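Local coordinates for protein putative pore-forming toxin (Bacteroides vulgatus ATCC 8482, PDB 3KOG) that is of unknown function but may act as a secreted or membrane-associated pore-forming toxin, at residues Thr32-Ser37 and Ala64-Met69; Gly86-Thr91 and Lys134-Glu139; Asn143-Glu146 and Glu151-Asn154; Asp157-Gly162 and Ser192-Ile197. All blocks are in the same frame, centred on the assembly; numbering follows the deposited sequence.

Interaction 1. Residues Thr32-Ser37 and Ala64-Met69; sequences TDVTQS and AKYKGM
Val34 sits over the centre of one face of the Tyr66 ring, Lys67 CG lies over the rim of the opposite face, and the carbonyl oxygen of Ser37 comes to the ring edge in plane. Tyr66 closes strand 58-66 and begins the type I' turn to Met69 that makes a beta hairpin with strand 69-77. The central contact is a CH-pi interaction: Val34 CB stands 4.0 Å from the centroid of the Tyr66 ring, only 7° from the ring normal. Because the branches of Val34 spread from CB, CG1 reaches toward the hydroxyl end, 3.8 Å from Tyr66 CZ, and CG2 toward Tyr66 CG at the root of the ring. A beta-branched residue suits this place, since its two methyls span the aromatic face without a long flexible chain. Ser37 adds its CB, 3.8 Å from Tyr66 CE1, and as a small residue it fits beside the ring at the solvent-exposed margin.

The Tyr66 ring extends with CG anti to the backbone N (chi1 176°), which carries it out to the loop following strand 32-33. The contact thus joins the three-stranded antiparallel sheet to the larger mixed sheet, where Val34 also packs on Val25 and Asp27, while Tyr66 touches Leu94. Gly68, with its positive phi, suits the tight turn. In the loop carrying Val34, the 3.0 Å bond from Thr35 N to Asp33 OD1 makes an Asx turn. The Thr35 hydroxyl adds a second bond: OG1 meets Asp33 OD1 at 2.6 Å, on its syn side but tilted out of the carboxylate plane.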
loop_
_atom_site.group_PDB
_atom_site.type_symbol
_atom_site.label_atom_id
_atom_site.label_comp_id
_atom_site.label_asym_id
_atom_site.label_seq_id
_atom_site.Cartn_x
_atom_site.Cartn_y
_atom_site.Cartn_z
ATOM N N THR A 32 -0.875 -19.463 10.301
ATOM C CA THR A 32 -0.322 -19.893 9.022
ATOM C C THR A 32 -0.776 -18.905 7.925
ATOM O O THR A 32 -1.932 -18.536 7.913
ATOM C CB THR A 32 -0.854 -21.299 8.692
ATOM O OG1 THR A 32 -0.331 -22.268 9.608
ATOM C CG2 THR A 32 -0.498 -21.732 7.246
ATOM N N ASP A 33 0.118 -18.508 7.040
ATOM C CA ASP A 33 -0.247 -17.747 5.824
ATOM C C ASP A 33 -0.875 -18.731 4.831
ATOM O O ASP A 33 -0.183 -19.602 4.267
ATOM C CB ASP A 33 1.007 -17.082 5.259
ATOM C CG ASP A 33 0.735 -16.232 4.015
ATOM O OD1 ASP A 33 -0.250 -16.465 3.312
ATOM O OD2 ASP A 33 1.532 -15.322 3.709
ATOM N N VAL A 34 -2.181 -18.623 4.622
ATOM C CA VAL A 34 -2.936 -19.543 3.749
ATOM C C VAL A 34 -3.383 -18.873 2.455
ATOM O O VAL A 34 -4.243 -19.414 1.720
ATOM C CB VAL A 34 -4.129 -20.182 4.482
ATOM C CG1 VAL A 34 -3.603 -21.012 5.705
ATOM C CG2 VAL A 34 -5.212 -19.129 4.922
ATOM N N THR A 35 -2.724 -17.755 2.137
ATOM C CA THR A 35 -3.130 -16.893 1.037
ATOM C C THR A 35 -3.253 -17.717 -0.260
ATOM O O THR A 35 -4.234 -17.572 -0.985
ATOM C CB THR A 35 -2.133 -15.776 0.760
ATOM O OG1 THR A 35 -1.919 -14.973 1.944
ATOM C CG2 THR A 35 -2.643 -14.907 -0.461
ATOM N N GLN A 36 -2.264 -18.558 -0.535
ATOM C CA GLN A 36 -2.246 -19.340 -1.791
ATOM C C GLN A 36 -3.283 -20.445 -1.876
ATOM O O GLN A 36 -3.545 -20.962 -2.970
ATOM C CB GLN A 36 -0.843 -19.883 -2.127
ATOM C CG GLN A 36 -0.046 -18.880 -2.876
ATOM C CD GLN A 36 1.153 -19.450 -3.599
ATOM O OE1 GLN A 36 1.026 -20.301 -4.458
ATOM N NE2 GLN A 36 2.306 -19.154 -3.084
ATOM N N SER A 37 -3.880 -20.782 -0.739
ATOM C CA SER A 37 -4.887 -21.846 -0.610
ATOM C C SER A 37 -6.321 -21.320 -0.379
ATOM O O SER A 37 -7.281 -22.093 -0.467
ATOM C CB SER A 37 -4.493 -22.795 0.519
ATOM O OG SER A 37 -3.155 -23.277 0.295
ATOM N N ALA A 64 -11.916 -13.178 2.181
ATOM C CA ALA A 64 -11.250 -14.476 1.995
ATOM C C ALA A 64 -12.037 -15.592 2.648
ATOM O O ALA A 64 -12.728 -15.351 3.627
ATOM C CB ALA A 64 -9.845 -14.406 2.587
ATOM N N LYS A 65 -11.936 -16.807 2.109
ATOM C CA LYS A 65 -12.666 -17.985 2.610
ATOM C C LYS A 65 -11.674 -19.138 2.561
ATOM O O LYS A 65 -10.968 -19.305 1.549
ATOM C CB LYS A 65 -13.863 -18.400 1.719
ATOM C CG LYS A 65 -15.054 -17.469 1.646
ATOM C CD LYS A 65 -16.229 -18.179 0.864
ATOM N N TYR A 66 -11.605 -19.885 3.666
ATOM C CA TYR A 66 -10.737 -21.014 3.831
ATOM C C TYR A 66 -11.253 -21.902 4.964
ATOM O O TYR A 66 -11.440 -21.455 6.111
ATOM C CB TYR A 66 -9.298 -20.538 4.072
ATOM C CG TYR A 66 -8.265 -21.612 4.350
ATOM C CD1 TYR A 66 -7.642 -22.296 3.326
ATOM C CD2 TYR A 66 -7.940 -21.931 5.654
ATOM C CE1 TYR A 66 -6.706 -23.278 3.585
ATOM C CE2 TYR A 66 -7.005 -22.865 5.926
ATOM C CZ TYR A 66 -6.390 -23.522 4.908
ATOM O OH TYR A 66 -5.518 -24.458 5.271
ATOM N N LYS A 67 -11.468 -23.168 4.628
ATOM C CA LYS A 67 -11.977 -24.175 5.561
ATOM C C LYS A 67 -13.206 -23.699 6.313
ATOM O O LYS A 67 -13.320 -23.881 7.538
ATOM C CB LYS A 67 -10.857 -24.611 6.503
ATOM C CG LYS A 67 -9.811 -25.378 5.732
ATOM C CD LYS A 67 -8.735 -25.954 6.592
ATOM C CE LYS A 67 -7.944 -26.933 5.775
ATOM N NZ LYS A 67 -6.820 -27.455 6.525
ATOM N N GLY A 68 -14.135 -23.082 5.582
ATOM C CA GLY A 68 -15.375 -22.625 6.229
ATOM C C GLY A 68 -15.253 -21.344 7.063
ATOM O O GLY A 68 -16.250 -20.882 7.588
HETATM N N MSE A 69 -14.045 -20.789 7.208
HETATM C CA MSE A 69 -13.854 -19.525 7.883
HETATM C C MSE A 69 -13.902 -18.404 6.821
HETATM O O MSE A 69 -13.423 -18.596 5.711
HETATM C CB MSE A 69 -12.512 -19.511 8.612
HETATM C CG MSE A 69 -12.436 -20.386 9.945
HETATM SE SE MSE A 69 -10.646 -20.425 10.515
HETATM C CE MSE A 69 -9.797 -21.490 9.176
#

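Interaction 2. Residues Gly86-Thr91 and Lys134-Glu139; sequences GAKEVT and KKEGSE. With GOL (glycerol), chain E.
Two beta strands of the mixed sheet, 85-94 and 126-143, run nearly parallel here, their segment axes 20° apart and 7.7 Å at closest approach; they are bridged by a side chain instead of a backbone ladder, and a glycerol, probably from the crystallisation liquor, fills a polar site between them. Glu136 makes the bridge. Its chain leaves with CG anti to the backbone N and then bends at chi2 (102°), which brings the carboxylate against the backbone of the other strand. Glu89 N donates to Glu136 OE2 at 3.0 Å, a fairly straight bond that arrives from above the carboxylate plane. A water donates to both Ala87 O and Glu136 OE1, giving a proton to each of two acceptors that lie close together; Ala87 O is also bonded by Asn217 ND2. A long acidic residue suits this place because it can span the gap and accept a hydrogen bond at each of its oxygens.

The like-charged Glu89 carboxylate does not touch that of Glu136; it turns to Arg164, which probably offsets the nearby negative charge. In the glycerol site Thr91 N gives O1 of the ligand a nearly straight bond of 2.9 Å. Glycerol O2 donates to Ser138 OG at 2.9 Å, and Thr91 OG1 lies 2.7 Å from glycerol O3, hydrogen-bonded to it.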
loop_
_atom_site.group_PDB
_atom_site.type_symbol
_atom_site.label_atom_id
_atom_site.label_comp_id
_atom_site.label_asym_id
_atom_site.label_seq_id
_atom_site.Cartn_x
_atom_site.Cartn_y
_atom_site.Cartn_z
ATOM N N GLY A 86 2.273 3.314 -6.097
ATOM C CA GLY A 86 2.294 2.823 -4.736
ATOM C C GLY A 86 1.814 1.382 -4.618
ATOM O O GLY A 86 1.221 0.839 -5.557
ATOM N N ALA A 87 2.098 0.768 -3.467
ATOM C CA ALA A 87 1.622 -0.565 -3.193
ATOM C C ALA A 87 1.439 -0.684 -1.674
ATOM O O ALA A 87 2.206 -0.070 -0.926
ATOM C CB ALA A 87 2.635 -1.609 -3.696
ATOM N N LYS A 88 0.525 -1.556 -1.234
ATOM C CA LYS A 88 0.278 -1.766 0.215
ATOM C C LYS A 88 -0.175 -3.205 0.358
ATOM O O LYS A 88 -0.958 -3.681 -0.482
ATOM C CB LYS A 88 -0.889 -0.857 0.653
ATOM C CG LYS A 88 -0.860 -0.388 2.096
ATOM C CD LYS A 88 -2.167 0.376 2.480
ATOM C CE LYS A 88 -2.706 1.423 1.455
ATOM N NZ LYS A 88 -3.358 2.669 2.013
ATOM N N GLU A 89 0.283 -3.867 1.395
ATOM C CA GLU A 89 -0.232 -5.177 1.790
ATOM C C GLU A 89 -1.414 -5.021 2.701
ATOM O O GLU A 89 -1.488 -4.029 3.439
ATOM C CB GLU A 89 0.843 -5.984 2.549
ATOM C CG GLU A 89 1.927 -6.450 1.663
ATOM C CD GLU A 89 2.844 -7.493 2.324
ATOM O OE1 GLU A 89 2.922 -7.530 3.569
ATOM O OE2 GLU A 89 3.483 -8.270 1.559
ATOM N N VAL A 90 -2.355 -5.960 2.657
ATOM C CA VAL A 90 -3.457 -5.924 3.604
ATOM C C VAL A 90 -3.635 -7.310 4.166
ATOM O O VAL A 90 -3.675 -8.300 3.415
ATOM C CB VAL A 90 -4.772 -5.435 2.957
ATOM C CG1 VAL A 90 -5.189 -6.322 1.789
ATOM C CG2 VAL A 90 -5.912 -5.271 4.039
ATOM N N THR A 91 -3.722 -7.375 5.485
ATOM C CA THR A 91 -3.877 -8.640 6.206
ATOM C C THR A 91 -5.379 -8.919 6.402
ATOM O O THR A 91 -6.143 -8.036 6.878
ATOM C CB THR A 91 -3.188 -8.560 7.572
ATOM O OG1 THR A 91 -1.776 -8.376 7.390
ATOM C CG2 THR A 91 -3.418 -9.833 8.446
ATOM N N LYS A 134 11.906 0.019 -1.572
ATOM C CA LYS A 134 10.568 -0.214 -1.007
ATOM C C LYS A 134 10.651 -0.540 0.513
ATOM O O LYS A 134 11.202 -1.597 0.884
ATOM C CB LYS A 134 9.953 -1.398 -1.783
ATOM C CG LYS A 134 8.449 -1.679 -1.684
ATOM C CD LYS A 134 8.187 -3.119 -2.248
ATOM C CE LYS A 134 6.707 -3.444 -2.582
ATOM N N LYS A 135 10.146 0.365 1.379
ATOM C CA LYS A 135 9.948 0.096 2.812
ATOM C C LYS A 135 8.512 -0.395 2.988
ATOM O O LYS A 135 7.569 0.265 2.527
ATOM C CB LYS A 135 10.214 1.343 3.671
ATOM C CG LYS A 135 10.188 1.051 5.209
ATOM C CD LYS A 135 10.239 2.339 6.074
ATOM C CE LYS A 135 10.566 2.023 7.542
ATOM N NZ LYS A 135 10.908 3.214 8.404
ATOM N N GLU A 136 8.357 -1.594 3.555
ATOM C CA GLU A 136 7.030 -2.165 3.772
ATOM C C GLU A 136 7.079 -3.029 5.003
ATOM O O GLU A 136 8.158 -3.482 5.439
ATOM C CB GLU A 136 6.510 -2.929 2.526
ATOM C CG GLU A 136 5.133 -3.722 2.620
ATOM C CD GLU A 136 3.899 -2.996 1.965
ATOM O OE1 GLU A 136 4.023 -2.592 0.777
ATOM O OE2 GLU A 136 2.816 -2.877 2.623
ATOM N N GLY A 137 5.918 -3.213 5.597
ATOM C CA GLY A 137 5.772 -4.098 6.716
ATOM C C GLY A 137 4.970 -3.463 7.818
ATOM O O GLY A 137 4.299 -2.489 7.606
ATOM N N SER A 138 5.057 -4.043 8.998
ATOM C CA SER A 138 4.083 -3.835 10.036
ATOM C C SER A 138 4.697 -4.261 11.397
ATOM O O SER A 138 5.433 -5.252 11.457
ATOM C CB SER A 138 2.872 -4.674 9.699
ATOM O OG SER A 138 1.851 -4.520 10.618
ATOM N N GLU A 139 4.419 -3.462 12.430
ATOM C CA GLU A 139 4.823 -3.728 13.814
ATOM C C GLU A 139 3.686 -3.367 14.784
ATOM O O GLU A 139 3.033 -2.327 14.639
ATOM C CB GLU A 139 6.106 -2.946 14.190
ATOM C CG GLU A 139 6.105 -1.457 13.789
ATOM C CD GLU A 139 7.271 -0.630 14.382
ATOM O OE1 GLU A 139 8.220 -1.229 14.964
ATOM O OE2 GLU A 139 7.228 0.637 14.269
HETATM C C1 GOL E . -2.292 -4.194 7.294
HETATM O O1 GOL E . -3.492 -4.962 7.041
HETATM C C2 GOL E . -1.174 -4.952 8.053
HETATM O O2 GOL E . -0.532 -4.189 9.074
HETATM C C3 GOL E . -0.161 -5.339 7.005
HETATM O O3 GOL E . -0.744 -6.211 6.077
HETATM O O HOH W 1 5.006 -0.265 -0.754
#

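Interaction 3. Residues Asn143-Glu146 and Glu151-Asn154; sequences NDYE and EIKN
Apolar packing carries the contact between Tyr145 and Ile152. The methyl CG2 of Ile152 points into one face of the Tyr145 ring as a CH-pi contact, 3.5 Å from the ring centroid and 9° off the normal. All six ring carbons lie within van der Waals range of that methyl. The other branch of Ile152 reaches past the ring, with CD1 3.7 Å from Tyr145 OH, while the two side chains cross at about a right angle. Isoleucine suits the place because one branch can sit on the ring centre as the longer one reaches the hydroxyl end. Lys153 contributes only its aliphatic part: CG comes to the ring edge, near its plane, 4.0 Å from Tyr145 CE2, and the chain then bends at chi3.

Hydrogen bonding fixes the loop that presents the ring. Asn143 OD1 accepts from Tyr145 N at 2.9 Å, from above the carbonyl plane, closing an Asx turn. Tyr145 CG is anti to the backbone N (chi1 -179°), directing the ring at the helix, and Tyr145 OH accepts from the backbone N of Asp149, just before the helix begins. A tyrosine can therefore serve both the apolar face and a polar backbone group.

Ile152 also packs on Val208 and Phe98, and Tyr145 on Ala209 and Ile156. The whole is a strand-loop-helix connection in which the short helix 150-158 packs against the loop that follows strand 126-143.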
loop_
_atom_site.group_PDB
_atom_site.type_symbol
_atom_site.label_atom_id
_atom_site.label_comp_id
_atom_site.label_asym_id
_atom_site.label_seq_id
_atom_site.Cartn_x
_atom_site.Cartn_y
_atom_site.Cartn_z
ATOM N N ASN A 143 -0.393 -3.315 22.786
ATOM C CA ASN A 143 -1.175 -4.512 22.891
ATOM C C ASN A 143 -1.732 -4.629 24.291
ATOM O O ASN A 143 -0.971 -4.811 25.235
ATOM C CB ASN A 143 -0.294 -5.711 22.548
ATOM C CG ASN A 143 -0.969 -7.023 22.783
ATOM O OD1 ASN A 143 -2.183 -7.107 22.971
ATOM N ND2 ASN A 143 -0.179 -8.095 22.726
ATOM N N ASP A 144 -3.060 -4.540 24.399
ATOM C CA ASP A 144 -3.721 -4.517 25.698
ATOM C C ASP A 144 -4.192 -5.925 26.132
ATOM O O ASP A 144 -4.778 -6.084 27.211
ATOM C CB ASP A 144 -4.877 -3.501 25.670
ATOM C CG ASP A 144 -4.406 -2.039 25.395
ATOM O OD1 ASP A 144 -3.187 -1.735 25.378
ATOM O OD2 ASP A 144 -5.286 -1.175 25.210
ATOM N N TYR A 145 -3.932 -6.949 25.308
ATOM C CA TYR A 145 -4.359 -8.319 25.632
ATOM C C TYR A 145 -3.461 -9.028 26.653
ATOM O O TYR A 145 -2.253 -9.178 26.453
ATOM C CB TYR A 145 -4.450 -9.171 24.371
ATOM C CG TYR A 145 -4.907 -10.580 24.634
ATOM C CD1 TYR A 145 -6.179 -10.829 25.151
ATOM C CD2 TYR A 145 -4.079 -11.664 24.378
ATOM C CE1 TYR A 145 -6.603 -12.123 25.408
ATOM C CE2 TYR A 145 -4.505 -12.966 24.614
ATOM C CZ TYR A 145 -5.772 -13.171 25.140
ATOM O OH TYR A 145 -6.205 -14.441 25.381
ATOM N N GLU A 146 -4.077 -9.470 27.754
ATOM C CA GLU A 146 -3.356 -10.096 28.866
ATOM C C GLU A 146 -3.646 -11.596 29.042
ATOM O O GLU A 146 -3.213 -12.211 30.015
ATOM C CB GLU A 146 -3.647 -9.315 30.163
ATOM C CG GLU A 146 -3.275 -7.810 30.121
ATOM C CD GLU A 146 -1.750 -7.537 30.077
ATOM O OE1 GLU A 146 -0.943 -8.502 29.941
ATOM O OE2 GLU A 146 -1.354 -6.343 30.191
ATOM N N GLU A 151 -5.179 -18.320 19.813
ATOM C CA GLU A 151 -5.855 -17.806 18.610
ATOM C C GLU A 151 -5.788 -16.261 18.609
ATOM O O GLU A 151 -5.436 -15.636 17.598
ATOM C CB GLU A 151 -7.307 -18.302 18.581
ATOM C CG GLU A 151 -7.910 -18.293 17.200
ATOM C CD GLU A 151 -9.359 -18.662 17.132
ATOM O OE1 GLU A 151 -9.916 -19.151 18.117
ATOM O OE2 GLU A 151 -9.953 -18.466 16.047
ATOM N N ILE A 152 -6.096 -15.668 19.770
ATOM C CA ILE A 152 -6.022 -14.217 19.936
ATOM C C ILE A 152 -4.563 -13.758 19.721
ATOM O O ILE A 152 -4.288 -12.800 18.971
ATOM C CB ILE A 152 -6.547 -13.766 21.287
ATOM C CG1 ILE A 152 -8.076 -13.947 21.337
ATOM C CG2 ILE A 152 -6.141 -12.298 21.516
ATOM C CD1 ILE A 152 -8.692 -13.807 22.764
ATOM N N LYS A 153 -3.631 -14.480 20.335
ATOM C CA LYS A 153 -2.208 -14.160 20.170
ATOM C C LYS A 153 -1.768 -14.251 18.708
ATOM O O LYS A 153 -0.982 -13.414 18.243
ATOM C CB LYS A 153 -1.315 -15.027 21.084
ATOM C CG LYS A 153 -1.555 -14.713 22.577
ATOM C CD LYS A 153 -0.633 -15.507 23.549
ATOM C CE LYS A 153 -0.891 -16.998 23.506
ATOM N NZ LYS A 153 -0.159 -17.763 24.631
ATOM N N ASN A 154 -2.276 -15.241 17.979
ATOM C CA ASN A 154 -1.913 -15.397 16.569
ATOM C C ASN A 154 -2.375 -14.223 15.700
ATOM O O ASN A 154 -1.665 -13.777 14.762
ATOM C CB ASN A 154 -2.494 -16.721 16.008
ATOM C CG ASN A 154 -1.736 -17.952 16.496
ATOM O OD1 ASN A 154 -0.610 -17.828 16.944
ATOM N ND2 ASN A 154 -2.347 -19.132 16.413
#

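Interaction 4. Residues Asp157-Gly162 and Ser192-Ile197; sequences DAYNKG and SVYQII
An aromatic contact between two tyrosines joins the loop just after helix 150-158 to strand 179-198 of the mixed sheet. The rings of Tyr159 and Tyr194 form an oblique pair, with centroids 4.6 Å apart and planes inclined at 39°. Tyr159 CE2 and CZ lie over one face of Tyr194, toward its hydroxyl end: CE2 is 3.7 Å from Tyr194 CZ. The hydroxyl of Tyr159 also comes within 4.0 Å of Tyr194 CE2.

Tyr194 belongs to a long strand paired antiparallel with both 98-120 and 207-225, and its ring projects from this beta sheet toward the helix-end loop. Both tyrosines meet Phe211 of strand 207-225 as well, so three aromatic rings gather there. Broad flat side chains suit this place because the backbones stand well apart, with the CA atoms of Tyr159 and Tyr194 10.2 Å from each other. Tyr159 has CG anti to its carbonyl carbon (chi1 -66°), which swings the ring off the loop toward the strand. The turn that carries Tyr159 is held by Asn160 N, bonded to Asp157 O at 2.9 Å.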
loop_
_atom_site.group_PDB
_atom_site.type_symbol
_atom_site.label_atom_id
_atom_site.label_comp_id
_atom_site.label_asym_id
_atom_site.label_seq_id
_atom_site.Cartn_x
_atom_site.Cartn_y
_atom_site.Cartn_z
ATOM N N ASP A 157 -0.087 -11.275 16.447
ATOM C CA ASP A 157 1.238 -11.530 15.833
ATOM C C ASP A 157 1.250 -11.354 14.312
ATOM O O ASP A 157 2.275 -11.073 13.727
ATOM C CB ASP A 157 1.718 -12.956 16.160
ATOM C CG ASP A 157 2.067 -13.138 17.622
ATOM O OD1 ASP A 157 2.218 -12.115 18.337
ATOM O OD2 ASP A 157 2.198 -14.306 18.065
ATOM N N ALA A 158 0.094 -11.498 13.692
ATOM C CA ALA A 158 -0.051 -11.406 12.256
ATOM C C ALA A 158 0.253 -10.003 11.794
ATOM O O ALA A 158 0.677 -9.819 10.657
ATOM C CB ALA A 158 -1.469 -11.823 11.837
ATOM N N TYR A 159 0.068 -9.018 12.678
ATOM C CA TYR A 159 0.379 -7.622 12.426
ATOM C C TYR A 159 1.795 -7.197 12.873
ATOM O O TYR A 159 2.162 -5.995 12.761
ATOM C CB TYR A 159 -0.681 -6.720 13.100
ATOM C CG TYR A 159 -2.032 -6.873 12.484
ATOM C CD1 TYR A 159 -2.893 -7.825 12.954
ATOM C CD2 TYR A 159 -2.439 -6.111 11.391
ATOM C CE1 TYR A 159 -4.090 -8.019 12.400
ATOM C CE2 TYR A 159 -3.701 -6.287 10.852
ATOM C CZ TYR A 159 -4.510 -7.252 11.368
ATOM O OH TYR A 159 -5.773 -7.503 10.875
ATOM N N ASN A 160 2.565 -8.163 13.382
ATOM C CA ASN A 160 3.886 -7.902 13.943
ATOM C C ASN A 160 4.974 -8.639 13.212
ATOM O O ASN A 160 5.917 -9.057 13.846
ATOM C CB ASN A 160 3.929 -8.302 15.419
ATOM C CG ASN A 160 4.987 -7.548 16.185
ATOM O OD1 ASN A 160 5.234 -6.359 15.920
ATOM N ND2 ASN A 160 5.661 -8.235 17.080
ATOM N N LYS A 161 4.877 -8.772 11.891
ATOM C CA LYS A 161 5.863 -9.557 11.141
ATOM C C LYS A 161 7.151 -8.770 10.854
ATOM O O LYS A 161 8.200 -9.354 10.563
ATOM C CB LYS A 161 5.244 -10.106 9.848
ATOM C CG LYS A 161 4.110 -11.125 10.118
ATOM C CD LYS A 161 3.629 -11.832 8.856
ATOM C CE LYS A 161 2.515 -12.823 9.173
ATOM N NZ LYS A 161 3.046 -14.043 9.833
ATOM N N GLY A 162 7.066 -7.448 10.936
ATOM C CA GLY A 162 8.251 -6.617 10.946
ATOM C C GLY A 162 8.262 -5.727 9.732
ATOM O O GLY A 162 7.404 -5.818 8.892
ATOM N N SER A 192 -2.787 2.381 13.066
ATOM C CA SER A 192 -4.130 1.823 13.072
ATOM C C SER A 192 -4.432 1.115 14.386
ATOM O O SER A 192 -3.593 0.384 14.902
ATOM C CB SER A 192 -4.287 0.857 11.897
ATOM O OG SER A 192 -4.015 1.481 10.627
ATOM N N VAL A 193 -5.640 1.284 14.882
ATOM C CA VAL A 193 -6.080 0.674 16.132
ATOM C C VAL A 193 -7.108 -0.368 15.722
ATOM O O VAL A 193 -8.018 -0.063 14.946
ATOM C CB VAL A 193 -6.741 1.705 17.078
ATOM C CG1 VAL A 193 -7.414 1.011 18.283
ATOM C CG2 VAL A 193 -5.731 2.815 17.501
ATOM N N TYR A 194 -6.934 -1.589 16.226
ATOM C CA TYR A 194 -7.799 -2.702 15.958
ATOM C C TYR A 194 -8.416 -3.206 17.250
ATOM O O TYR A 194 -7.768 -3.221 18.303
ATOM C CB TYR A 194 -7.034 -3.889 15.340
ATOM C CG TYR A 194 -6.455 -3.656 13.967
ATOM C CD1 TYR A 194 -5.243 -3.023 13.806
ATOM C CD2 TYR A 194 -7.187 -3.966 12.799
ATOM C CE1 TYR A 194 -4.730 -2.787 12.529
ATOM C CE2 TYR A 194 -6.658 -3.699 11.550
ATOM C CZ TYR A 194 -5.438 -3.113 11.438
ATOM O OH TYR A 194 -4.916 -2.830 10.171
ATOM N N GLN A 195 -9.649 -3.704 17.155
ATOM C CA GLN A 195 -10.202 -4.554 18.205
ATOM C C GLN A 195 -10.384 -5.962 17.656
ATOM O O GLN A 195 -10.740 -6.169 16.452
ATOM C CB GLN A 195 -11.559 -4.055 18.686
ATOM C CG GLN A 195 -11.508 -2.800 19.490
ATOM C CD GLN A 195 -12.853 -2.539 20.138
ATOM O OE1 GLN A 195 -13.872 -2.591 19.483
ATOM N NE2 GLN A 195 -12.858 -2.303 21.422
ATOM N N ILE A 196 -10.150 -6.923 18.534
ATOM C CA ILE A 196 -10.467 -8.299 18.254
ATOM C C ILE A 196 -11.828 -8.538 18.890
ATOM O O ILE A 196 -12.009 -8.266 20.065
ATOM C CB ILE A 196 -9.415 -9.245 18.800
ATOM C CG1 ILE A 196 -8.108 -8.993 18.032
ATOM C CG2 ILE A 196 -9.916 -10.713 18.651
ATOM C CD1 ILE A 196 -6.901 -9.638 18.608
ATOM N N ILE A 197 -12.778 -9.010 18.096
ATOM C CA ILE A 197 -14.182 -9.112 18.515
ATOM C C ILE A 197 -14.724 -10.530 18.297
ATOM O O ILE A 197 -14.411 -11.187 17.321
ATOM C CB ILE A 197 -15.086 -8.108 17.761
ATOM C CG1 ILE A 197 -14.571 -6.696 17.955
ATOM C CG2 ILE A 197 -16.574 -8.223 18.264
ATOM C CD1 ILE A 197 -15.205 -5.701 17.014
#

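Interactions 3 and 4 share helix 150-158 and have centres 9 Å apart; Ile152 CG2, the methyl on the Tyr145 ring, also packs 4.0 Å from Ile196 CD1. Interaction 4 is coupled to interaction 2, whose centre is 13 Å away, through Ser138: its OG lies 2.6 Å from Tyr159 O, and its O 2.8 Å from Gly162 N, both probable hydrogen bonds. Ser138 OG thus serves the glycerol and the helix-end loop together, and Thr91 CB packs on Tyr159 CE2. Interaction 1 touches none of the others, with centres 18 to 21 Å away, but reaches the same mixed sheet as interactions 2 and 4.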